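Alpha-1,3-glucanase (Streptomyces thermodiastaticus, PDB 7C7D) hydrolyses the alpha-1,3-glucosidic linkages of alpha-1,3-glucan as a glycoside hydrolase of family GH87. Local coordinates at residues A[117-122]-A[185-190]; A[143-148]-A[161-166]. All blocks are in the same frame, centred on the assembly; numbering follows the deposited sequence.

In the fold
Both contacts lie in the small beta domain that sits beside the long parallel beta-helix. Contact 1 joins the end of strand 109-117 to strand 188-196. Contact 2 joins the loop after strand 133-142 to residues 161-163, which lead into strand 163-169. Both contacts reach one antiparallel sheet, through strand 109-117. Their centres are about 10 Å apart, and contact 2 is nested inside the chain loop closed by contact 1. They meet directly: Tyr147 OH lies 2.7 Å from Val118 O, and Ser143 OG lies 2.8 Å from Gln122 O, both probable hydrogen bonds. A bound calcium ion is about 8 Å from the side chain of Thr189 and about 7 Å from that of Tyr162.

Contact 1 (A[117-122]-A[185-190]); sequences SVPDGQ and NVQVTV
Ser117 and Thr189 form an antiparallel hydrogen-bonded pair, with Ser117 N to Thr189 O and Thr189 N to Ser117 O both at 2.9 Å. The second bond is the straighter, with an N-H...O angle of 169°. Beyond this pair the backbones part, and side chains take over.

Val118 carries the apolar part. Its CG1 lies anti to the carbonyl carbon and meets Val188 CG2 at 4.0 Å. The two side chains lie side by side and point the same way. Val118 CG1 also touches the carbonyl oxygen of Gln187. Pro119 approaches that same oxygen through its ring, with CD 3.4 Å from Gln187 O. Val186 reaches across with one methyl. Its CG2, anti to the backbone N, packs loosely against Val118 CB and Pro119 CD. The extended side chain of Gln122 crosses Val186 obliquely, with OE1 3.7 Å from Val186 CG2. Val141 of strand 133-142 touches both Val118 and Val186.

One water bridges the two segments. It donates to Ser117 O and to Gln187 O, each at 3.2 Å, and is hydrogen-bonded to Thr189 OG1 at 2.8 Å. Ser117 O is therefore gripped by both Thr189 N and the water. The side chains of Ser117 and Thr189 share one face of the sheet. Ser117 OG bonds to Phe161 O, while Gln187 NE2 reaches Asp96 OD1.

Pro119 to Gln122 form a type II beta turn, closed by Gln122 N to Pro119 O. Gly121 has phi 94°, where a side chain would press on the preceding carbonyl oxygen. The arrangement is an antiparallel strand pair, 109-117 with 188-196, followed by a type II turn that carries the chain from this sheet into strand 123-130 of the other sheet.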
# COMPACT_ATOMS: atom_id res chain seq x y z
N SER A 117 4.78 -17.29 -0.61
CA SER A 117 4.68 -17.72 0.78
C SER A 117 5.33 -19.10 0.92
O SER A 117 5.24 -19.92 0.00
CB SER A 117 3.21 -17.81 1.19
OG SER A 117 3.06 -18.19 2.54
N VAL A 118 5.99 -19.34 2.04
CA VAL A 118 6.41 -20.70 2.42
C VAL A 118 5.85 -20.98 3.80
O VAL A 118 5.48 -20.05 4.54
CB VAL A 118 7.95 -20.86 2.39
CG1 VAL A 118 8.49 -20.64 0.98
CG2 VAL A 118 8.62 -19.96 3.42
N PRO A 119 5.76 -22.25 4.20
CA PRO A 119 5.15 -22.57 5.49
C PRO A 119 5.90 -21.95 6.65
O PRO A 119 7.13 -21.82 6.63
CB PRO A 119 5.20 -24.10 5.53
CG PRO A 119 5.21 -24.51 4.10
CD PRO A 119 6.06 -23.47 3.43
N ASP A 120 5.14 -21.55 7.67
CA ASP A 120 5.73 -20.89 8.82
C ASP A 120 6.76 -21.79 9.48
O ASP A 120 6.52 -22.98 9.68
CB ASP A 120 4.64 -20.52 9.82
CG ASP A 120 5.06 -19.43 10.78
OD1 ASP A 120 6.17 -18.89 10.60
OD2 ASP A 120 4.29 -19.12 11.70
N GLY A 121 7.92 -21.22 9.79
CA GLY A 121 9.03 -21.96 10.35
C GLY A 121 10.03 -22.46 9.34
O GLY A 121 11.12 -22.90 9.73
N GLN A 122 9.72 -22.40 8.05
CA GLN A 122 10.56 -22.99 7.02
C GLN A 122 11.17 -21.91 6.13
O GLN A 122 10.72 -20.76 6.10
CB GLN A 122 9.77 -23.98 6.17
CG GLN A 122 9.23 -25.15 6.98
CD GLN A 122 8.39 -26.08 6.13
OE1 GLN A 122 8.23 -25.87 4.94
NE2 GLN A 122 7.86 -27.12 6.75
N ASN A 185 13.66 -27.28 -2.55
CA ASN A 185 13.98 -27.64 -1.17
C ASN A 185 12.96 -27.13 -0.16
O ASN A 185 13.20 -27.24 1.05
CB ASN A 185 15.38 -27.16 -0.79
CG ASN A 185 15.57 -25.67 -1.01
OD1 ASN A 185 14.63 -24.89 -0.92
ND2 ASN A 185 16.81 -25.26 -1.30
N VAL A 186 11.85 -26.56 -0.62
CA VAL A 186 10.76 -26.12 0.24
C VAL A 186 9.56 -25.90 -0.67
O VAL A 186 9.71 -25.54 -1.84
CB VAL A 186 11.13 -24.84 1.03
CG1 VAL A 186 11.44 -23.67 0.09
CG2 VAL A 186 10.04 -24.47 2.04
N GLN A 187 8.37 -26.13 -0.13
CA GLN A 187 7.15 -25.90 -0.90
C GLN A 187 6.88 -24.41 -0.95
O GLN A 187 6.79 -23.75 0.09
CB GLN A 187 5.99 -26.64 -0.25
CG GLN A 187 4.67 -26.57 -1.01
CD GLN A 187 3.53 -27.13 -0.19
OE1 GLN A 187 3.12 -26.52 0.80
NE2 GLN A 187 3.03 -28.30 -0.57
N VAL A 188 6.74 -23.85 -2.15
CA VAL A 188 6.60 -22.41 -2.33
C VAL A 188 5.28 -22.13 -3.02
O VAL A 188 4.98 -22.70 -4.08
CB VAL A 188 7.76 -21.82 -3.16
CG1 VAL A 188 7.64 -20.30 -3.22
CG2 VAL A 188 9.11 -22.24 -2.58
N THR A 189 4.48 -21.25 -2.43
CA THR A 189 3.26 -20.77 -3.06
C THR A 189 3.58 -19.45 -3.73
O THR A 189 3.87 -18.46 -3.06
CB THR A 189 2.14 -20.65 -2.03
OG1 THR A 189 1.87 -21.96 -1.50
CG2 THR A 189 0.87 -20.10 -2.67
N VAL A 190 3.58 -19.45 -5.06
CA VAL A 190 3.97 -18.28 -5.85
C VAL A 190 2.72 -17.50 -6.23
O VAL A 190 1.79 -18.05 -6.82
CB VAL A 190 4.78 -18.69 -7.09
CG1 VAL A 190 5.21 -17.46 -7.87
CG2 VAL A 190 6.00 -19.53 -6.68
O HOH W 1 3.74 -22.77 0.42

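Contact 2 (A[143-148]-A[161-166]); sequences SKYSYV and FYDNTR
Ser146 makes the one direct hydrogen bond between 143-148 and 161-166. Its OG, anti to its own carbonyl carbon and beside the backbone N, donates to Tyr162 O at 3.0 Å. The hydroxyl sits above the carbonyl plane, with a C=O...O angle of 107°. An alanine here would probably leave Tyr162 O without this donor and tie the loop less firmly to the strand.

The aromatic contact is between Tyr147 and Phe161. Phe161 CD1 touches Tyr147 CE1 at 3.7 Å, and the ring planes are inclined at 49°. The side chains cross at about a right angle. The hydroxyl of Tyr147 is held by Val118 of contact 1.

Polar and aromatic groups also meet at Tyr145. Its CD2 is 4.0 Å from Asp163 OD2, with ring and carboxylate planes 31° apart. The polar ends turn elsewhere: Tyr145 OH bonds to Glu296, and Asp163 OD1 to His326.

Ser143 to Ser146 form a type I beta turn, closed by Ser146 N to Ser143 O. The contact is a type I turn and the residue after it, packed on the segment that enters strand 163-169, where the beta domain meets the parallel beta-helix through Glu296 and His326.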
# COMPACT_ATOMS: atom_id res chain seq x y z
N SER A 143 9.90 -17.71 5.62
CA SER A 143 8.74 -17.34 6.43
C SER A 143 9.10 -16.36 7.53
O SER A 143 8.21 -15.94 8.28
CB SER A 143 8.09 -18.58 7.03
OG SER A 143 9.03 -19.30 7.82
N LYS A 144 10.37 -15.96 7.63
CA LYS A 144 10.85 -15.15 8.74
C LYS A 144 10.06 -13.86 8.89
O LYS A 144 9.76 -13.44 10.01
CB LYS A 144 12.34 -14.86 8.56
CG LYS A 144 12.88 -13.85 9.56
CD LYS A 144 14.36 -13.58 9.36
CE LYS A 144 14.87 -12.62 10.42
NZ LYS A 144 16.31 -12.30 10.26
N TYR A 145 9.72 -13.21 7.78
CA TYR A 145 9.07 -11.91 7.80
C TYR A 145 7.56 -12.01 7.72
O TYR A 145 6.88 -10.98 7.61
CB TYR A 145 9.61 -11.02 6.68
CG TYR A 145 11.11 -11.02 6.65
CD1 TYR A 145 11.84 -10.28 7.57
CD2 TYR A 145 11.81 -11.77 5.71
CE1 TYR A 145 13.22 -10.28 7.56
CE2 TYR A 145 13.19 -11.78 5.69
CZ TYR A 145 13.89 -11.04 6.62
OH TYR A 145 15.27 -11.05 6.59
N SER A 146 7.02 -13.22 7.77
CA SER A 146 5.61 -13.50 7.53
C SER A 146 4.97 -14.10 8.78
O SER A 146 5.66 -14.42 9.75
CB SER A 146 5.46 -14.48 6.35
OG SER A 146 5.99 -13.92 5.15
N TYR A 147 3.64 -14.23 8.74
CA TYR A 147 2.85 -14.83 9.81
C TYR A 147 2.86 -13.95 11.05
O TYR A 147 3.54 -14.24 12.05
CB TYR A 147 3.28 -16.27 10.11
CG TYR A 147 3.21 -17.15 8.89
CD1 TYR A 147 2.03 -17.78 8.52
CD2 TYR A 147 4.33 -17.34 8.09
CE1 TYR A 147 1.96 -18.58 7.38
CE2 TYR A 147 4.27 -18.13 6.95
CZ TYR A 147 3.09 -18.75 6.61
OH TYR A 147 3.02 -19.53 5.48
N VAL A 148 2.10 -12.86 10.98
CA VAL A 148 2.09 -11.80 11.97
C VAL A 148 0.75 -11.83 12.69
O VAL A 148 -0.31 -11.85 12.05
CB VAL A 148 2.31 -10.43 11.29
CG1 VAL A 148 2.14 -9.30 12.28
CG2 VAL A 148 3.68 -10.38 10.63
N PHE A 161 1.02 -13.45 5.18
CA PHE A 161 1.55 -14.77 4.82
C PHE A 161 2.62 -14.70 3.75
O PHE A 161 3.45 -15.61 3.65
CB PHE A 161 0.43 -15.66 4.30
CG PHE A 161 -0.76 -15.73 5.21
CD1 PHE A 161 -0.61 -16.00 6.56
CD2 PHE A 161 -2.04 -15.52 4.71
CE1 PHE A 161 -1.71 -16.06 7.39
CE2 PHE A 161 -3.13 -15.57 5.54
CZ PHE A 161 -2.97 -15.84 6.89
N TYR A 162 2.60 -13.66 2.92
CA TYR A 162 3.48 -13.57 1.77
C TYR A 162 4.67 -12.68 2.08
O TYR A 162 4.76 -12.06 3.15
CB TYR A 162 2.71 -13.05 0.53
CG TYR A 162 1.65 -14.04 0.04
CD1 TYR A 162 0.40 -14.08 0.63
CD2 TYR A 162 1.94 -14.94 -0.99
CE1 TYR A 162 -0.56 -14.99 0.20
CE2 TYR A 162 1.00 -15.86 -1.41
CZ TYR A 162 -0.25 -15.88 -0.81
OH TYR A 162 -1.18 -16.80 -1.23
N ASP A 163 5.59 -12.61 1.12
CA ASP A 163 6.83 -11.88 1.22
C ASP A 163 7.30 -11.68 -0.22
O ASP A 163 6.82 -12.35 -1.13
CB ASP A 163 7.85 -12.72 2.00
CG ASP A 163 9.13 -11.98 2.28
OD1 ASP A 163 9.03 -10.82 2.73
OD2 ASP A 163 10.21 -12.58 2.08
N ASN A 164 8.23 -10.75 -0.41
CA ASN A 164 8.77 -10.47 -1.74
C ASN A 164 10.26 -10.72 -1.74
O ASN A 164 10.99 -10.26 -0.85
CB ASN A 164 8.45 -9.04 -2.17
CG ASN A 164 7.00 -8.87 -2.56
OD1 ASN A 164 6.65 -8.94 -3.74
ND2 ASN A 164 6.13 -8.67 -1.57
N THR A 165 10.72 -11.45 -2.74
CA THR A 165 12.13 -11.74 -2.91
C THR A 165 12.54 -11.32 -4.31
O THR A 165 11.76 -11.45 -5.26
CB THR A 165 12.40 -13.24 -2.65
OG1 THR A 165 13.80 -13.49 -2.74
CG2 THR A 165 11.64 -14.13 -3.64
N ARG A 166 13.74 -10.76 -4.43
CA ARG A 166 14.17 -10.16 -5.69
C ARG A 166 15.55 -10.66 -6.10
O ARG A 166 16.34 -11.12 -5.28
CB ARG A 166 14.16 -8.63 -5.62
CG ARG A 166 15.27 -8.03 -4.77
CD ARG A 166 15.25 -6.50 -4.81
NE ARG A 166 16.32 -5.93 -4.00
CZ ARG A 166 16.65 -4.64 -3.98
NH1 ARG A 166 15.98 -3.76 -4.73
NH2 ARG A 166 17.65 -4.22 -3.21